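Side-chain contact in mannose-6-phosphate isomerase (Helicobacter pylori, PDB 2QH5), which probably transfers GMP from GTP to mannose 1-phosphate, giving GDP-mannose and diphosphate, the present chain being its N-terminal nucleotidyltransferase part: residues F30-D35 with L39-F44. Residues are numbered along the deposited sequence; the frame is centred on the assembly and turned at random.
Sequences FLKLFD and LFELSF
In the GT-A-type nucleotidyltransferase domain, the loop that follows strand 5-10 folds back on the first turns of helix 39-48, and F30, K32 and F34 of the loop meet F40, E41, L39 and L42 of the helix. The inner end of the contact is aromatic. F30 sends its CE1 over one face of the F40 ring, 3.9 Å from F40 CG and displaced toward the rim. The two ring planes are inclined at 39°, an oblique pairing with centroids 5.2 Å apart. F40 places CG anti to its own nitrogen (chi1 175°), which turns the ring toward the loop, so that one face meets F30 CE1. Both residues are buried: A66 of helix 63-69 touches each of them, and I56 of strand 53-59 packs on F40.

At the outer end, F34, the central residue of an inverse gamma turn, lays one ring corner across L39, with F34 CE2 3.7 Å from L39 CG and 3.9 Å from L39 CD2. Its CB also approaches L42 CD2 at 4.2 Å, so that L39 and L42, about one helical turn apart, receive different parts of the same phenylalanine.

A looser, charged contact pairs K32 with E41, whose side chains cross at about a right angle. The lysine chain bends at chi3 (71°), bringing K32 CE to 3.3 Å from E41 OE1, while K32 NZ makes a long salt bridge of 3.6 Å to that same oxygen. E41 OE1 is also hydrogen-bonded to a residue flanking the segments.

With no direct hydrogen bond between the two segments, their cohesion comes mainly from apolar packing; the long ion pair probably adds a modest electrostatic attraction. E41 is a buried residue, and the lysine may offset part of its charge.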
ATOM      1  N   PHE A  30       7.503  -7.308 -12.773  1.00 83.01           N
ATOM      2  CA  PHE A  30       8.767  -8.019 -12.603  1.00 84.09           C
ATOM      3  C   PHE A  30       9.708  -7.899 -13.798  1.00 88.27           C
ATOM      4  O   PHE A  30      10.875  -8.284 -13.714  1.00 88.84           O
ATOM      5  CB  PHE A  30       8.513  -9.486 -12.266  1.00 81.83           C
ATOM      6  CG  PHE A  30       7.943  -9.691 -10.897  1.00 75.42           C
ATOM      7  CD1 PHE A  30       8.742  -9.528  -9.767  1.00 67.94           C
ATOM      8  CD2 PHE A  30       6.607 -10.032 -10.736  1.00 67.05           C
ATOM      9  CE1 PHE A  30       8.222  -9.707  -8.499  1.00 68.35           C
ATOM     10  CE2 PHE A  30       6.076 -10.213  -9.469  1.00 67.64           C
ATOM     11  CZ  PHE A  30       6.886 -10.053  -8.347  1.00 73.09           C
ATOM     12  N   LEU A  31       9.200  -7.350 -14.898  1.00 90.57           N
ATOM     13  CA  LEU A  31       9.971  -7.225 -16.133  1.00 91.69           C
ATOM     14  C   LEU A  31      11.040  -6.147 -16.035  1.00 92.38           C
ATOM     15  O   LEU A  31      10.742  -4.995 -15.727  1.00 92.05           O
ATOM     16  CB  LEU A  31       9.039  -6.952 -17.311  1.00 91.96           C
ATOM     17  CG  LEU A  31       8.133  -8.127 -17.688  1.00 94.50           C
ATOM     18  CD1 LEU A  31       6.912  -7.650 -18.467  1.00 91.85           C
ATOM     19  CD2 LEU A  31       8.917  -9.189 -18.467  1.00 97.68           C
ATOM     20  N   LYS A  32      12.282  -6.534 -16.315  1.00 95.84           N
ATOM     21  CA  LYS A  32      13.448  -5.670 -16.100  1.00100.92           C
ATOM     22  C   LYS A  32      13.678  -4.667 -17.243  1.00105.27           C
ATOM     23  O   LYS A  32      14.818  -4.433 -17.665  1.00106.64           O
ATOM     24  CB  LYS A  32      14.705  -6.522 -15.874  1.00 99.21           C
ATOM     25  CG  LYS A  32      14.480  -7.761 -15.017  1.00 95.83           C
ATOM     26  CD  LYS A  32      15.784  -8.326 -14.474  1.00 95.70           C
ATOM     27  CE  LYS A  32      16.379  -7.420 -13.405  1.00 93.55           C
ATOM     28  NZ  LYS A  32      17.287  -8.137 -12.473  1.00 87.79           N
ATOM     29  N   LEU A  33      12.592  -4.057 -17.711  1.00105.99           N
ATOM     30  CA  LEU A  33      12.609  -3.228 -18.914  1.00106.39           C
ATOM     31  C   LEU A  33      13.171  -1.818 -18.711  1.00106.77           C
ATOM     32  O   LEU A  33      13.839  -1.279 -19.598  1.00108.75           O
ATOM     33  CB  LEU A  33      11.205  -3.169 -19.527  1.00105.49           C
ATOM     34  CG  LEU A  33      10.868  -4.172 -20.641  1.00108.52           C
ATOM     35  CD1 LEU A  33      11.096  -5.628 -20.236  1.00110.81           C
ATOM     36  CD2 LEU A  33       9.442  -3.974 -21.137  1.00108.02           C
ATOM     37  N   PHE A  34      12.902  -1.229 -17.549  1.00106.60           N
ATOM     38  CA  PHE A  34      13.296   0.153 -17.264  1.00105.71           C
ATOM     39  C   PHE A  34      14.778   0.282 -16.918  1.00107.63           C
ATOM     40  O   PHE A  34      15.153   0.353 -15.740  1.00105.83           O
ATOM     41  CB  PHE A  34      12.418   0.742 -16.156  1.00103.54           C
ATOM     42  CG  PHE A  34      10.962   0.782 -16.506  1.00100.23           C
ATOM     43  CD1 PHE A  34      10.464   1.769 -17.346  1.00100.83           C
ATOM     44  CD2 PHE A  34      10.091  -0.175 -16.010  1.00 98.39           C
ATOM     45  CE1 PHE A  34       9.119   1.807 -17.681  1.00100.74           C
ATOM     46  CE2 PHE A  34       8.746  -0.145 -16.342  1.00100.10           C
ATOM     47  CZ  PHE A  34       8.259   0.848 -17.177  1.00100.74           C
ATOM     48  N   ASP A  35      15.597   0.327 -17.970  1.00109.53           N
ATOM     49  CA  ASP A  35      17.061   0.345 -17.878  1.00112.47           C
ATOM     50  C   ASP A  35      17.596  -0.766 -16.973  1.00112.69           C
ATOM     51  O   ASP A  35      18.086  -0.506 -15.868  1.00112.06           O
ATOM     52  CB  ASP A  35      17.586   1.724 -17.451  1.00113.85           C
ATOM     53  CG  ASP A  35      19.065   1.906 -17.757  1.00117.70           C
ATOM     54  OD1 ASP A  35      19.454   1.776 -18.940  1.00116.53           O
ATOM     55  OD2 ASP A  35      19.840   2.183 -16.815  1.00120.83           O
ATOM     56  N   LEU A  39       9.996  -2.479 -12.183  1.00 77.31           N
ATOM     57  CA  LEU A  39       9.186  -1.610 -11.322  1.00 71.97           C
ATOM     58  C   LEU A  39       9.288  -2.042  -9.865  1.00 71.50           C
ATOM     59  O   LEU A  39       9.476  -1.206  -8.978  1.00 69.98           O
ATOM     60  CB  LEU A  39       7.725  -1.638 -11.754  1.00 69.90           C
ATOM     61  CG  LEU A  39       7.366  -0.800 -12.973  1.00 65.88           C
ATOM     62  CD1 LEU A  39       5.923  -1.069 -13.405  1.00 68.09           C
ATOM     63  CD2 LEU A  39       7.590   0.674 -12.670  1.00 58.14           C
ATOM     64  N   PHE A  40       9.180  -3.355  -9.648  1.00 67.99           N
ATOM     65  CA  PHE A  40       9.326  -3.980  -8.341  1.00 64.71           C
ATOM     66  C   PHE A  40      10.624  -3.594  -7.620  1.00 65.90           C
ATOM     67  O   PHE A  40      10.578  -3.140  -6.477  1.00 63.58           O
ATOM     68  CB  PHE A  40       9.196  -5.511  -8.459  1.00 66.02           C
ATOM     69  CG  PHE A  40       9.461  -6.246  -7.170  1.00 62.78           C
ATOM     70  CD1 PHE A  40       8.465  -6.370  -6.209  1.00 57.48           C
ATOM     71  CD2 PHE A  40      10.710  -6.806  -6.917  1.00 54.90           C
ATOM     72  CE1 PHE A  40       8.717  -7.027  -5.016  1.00 54.55           C
ATOM     73  CE2 PHE A  40      10.963  -7.466  -5.729  1.00 49.56           C
ATOM     74  CZ  PHE A  40       9.970  -7.574  -4.777  1.00 59.54           C
ATOM     75  N   GLU A  41      11.775  -3.763  -8.272  1.00 67.91           N
ATOM     76  CA  GLU A  41      13.046  -3.411  -7.625  1.00 69.83           C
ATOM     77  C   GLU A  41      13.268  -1.901  -7.503  1.00 69.49           C
ATOM     78  O   GLU A  41      13.964  -1.443  -6.598  1.00 66.99           O
ATOM     79  CB  GLU A  41      14.238  -4.088  -8.303  1.00 73.11           C
ATOM     80  CG  GLU A  41      14.537  -3.621  -9.705  1.00 82.71           C
ATOM     81  CD  GLU A  41      15.735  -4.333 -10.293  1.00 95.78           C
ATOM     82  OE1 GLU A  41      15.525  -5.250 -11.116  1.00 98.83           O
ATOM     83  OE2 GLU A  41      16.880  -3.990  -9.913  1.00 97.96           O
ATOM     84  N   LEU A  42      12.664  -1.136  -8.408  1.00 70.69           N
ATOM     85  CA  LEU A  42      12.661   0.320  -8.302  1.00 68.16           C
ATOM     86  C   LEU A  42      11.862   0.763  -7.077  1.00 67.84           C
ATOM     87  O   LEU A  42      12.346   1.575  -6.276  1.00 66.98           O
ATOM     88  CB  LEU A  42      12.089   0.946  -9.575  1.00 69.19           C
ATOM     89  CG  LEU A  42      13.002   1.626 -10.610  1.00 65.19           C
ATOM     90  CD1 LEU A  42      14.516   1.492 -10.338  1.00 51.16           C
ATOM     91  CD2 LEU A  42      12.628   1.124 -11.996  1.00 58.72           C
ATOM     92  N   SER A  43      10.652   0.209  -6.939  1.00 63.22           N
ATOM     93  CA  SER A  43       9.785   0.457  -5.788  1.00 57.02           C
ATOM     94  C   SER A  43      10.418  -0.022  -4.479  1.00 56.49           C
ATOM     95  O   SER A  43      10.255   0.612  -3.439  1.00 55.42           O
ATOM     96  CB  SER A  43       8.427  -0.213  -5.976  1.00 56.14           C
ATOM     97  OG  SER A  43       7.699   0.355  -7.053  1.00 60.60           O
ATOM     98  N   PHE A  44      11.143  -1.136  -4.535  1.00 57.57           N
ATOM     99  CA  PHE A  44      11.836  -1.644  -3.360  1.00 58.09           C
ATOM    100  C   PHE A  44      12.920  -0.673  -2.911  1.00 60.25           C
ATOM    101  O   PHE A  44      12.952  -0.266  -1.747  1.00 59.95           O
ATOM    102  CB  PHE A  44      12.443  -3.041  -3.600  1.00 53.92           C
ATOM    103  CG  PHE A  44      13.207  -3.558  -2.414  1.00 45.67           C
ATOM    104  CD1 PHE A  44      14.591  -3.487  -2.373  1.00 41.79           C
ATOM    105  CD2 PHE A  44      12.537  -4.052  -1.312  1.00 36.46           C
ATOM    106  CE1 PHE A  44      15.291  -3.917  -1.242  1.00 42.29           C
ATOM    107  CE2 PHE A  44      13.235  -4.488  -0.181  1.00 42.24           C
ATOM    108  CZ  PHE A  44      14.609  -4.422  -0.151  1.00 39.42           C
TER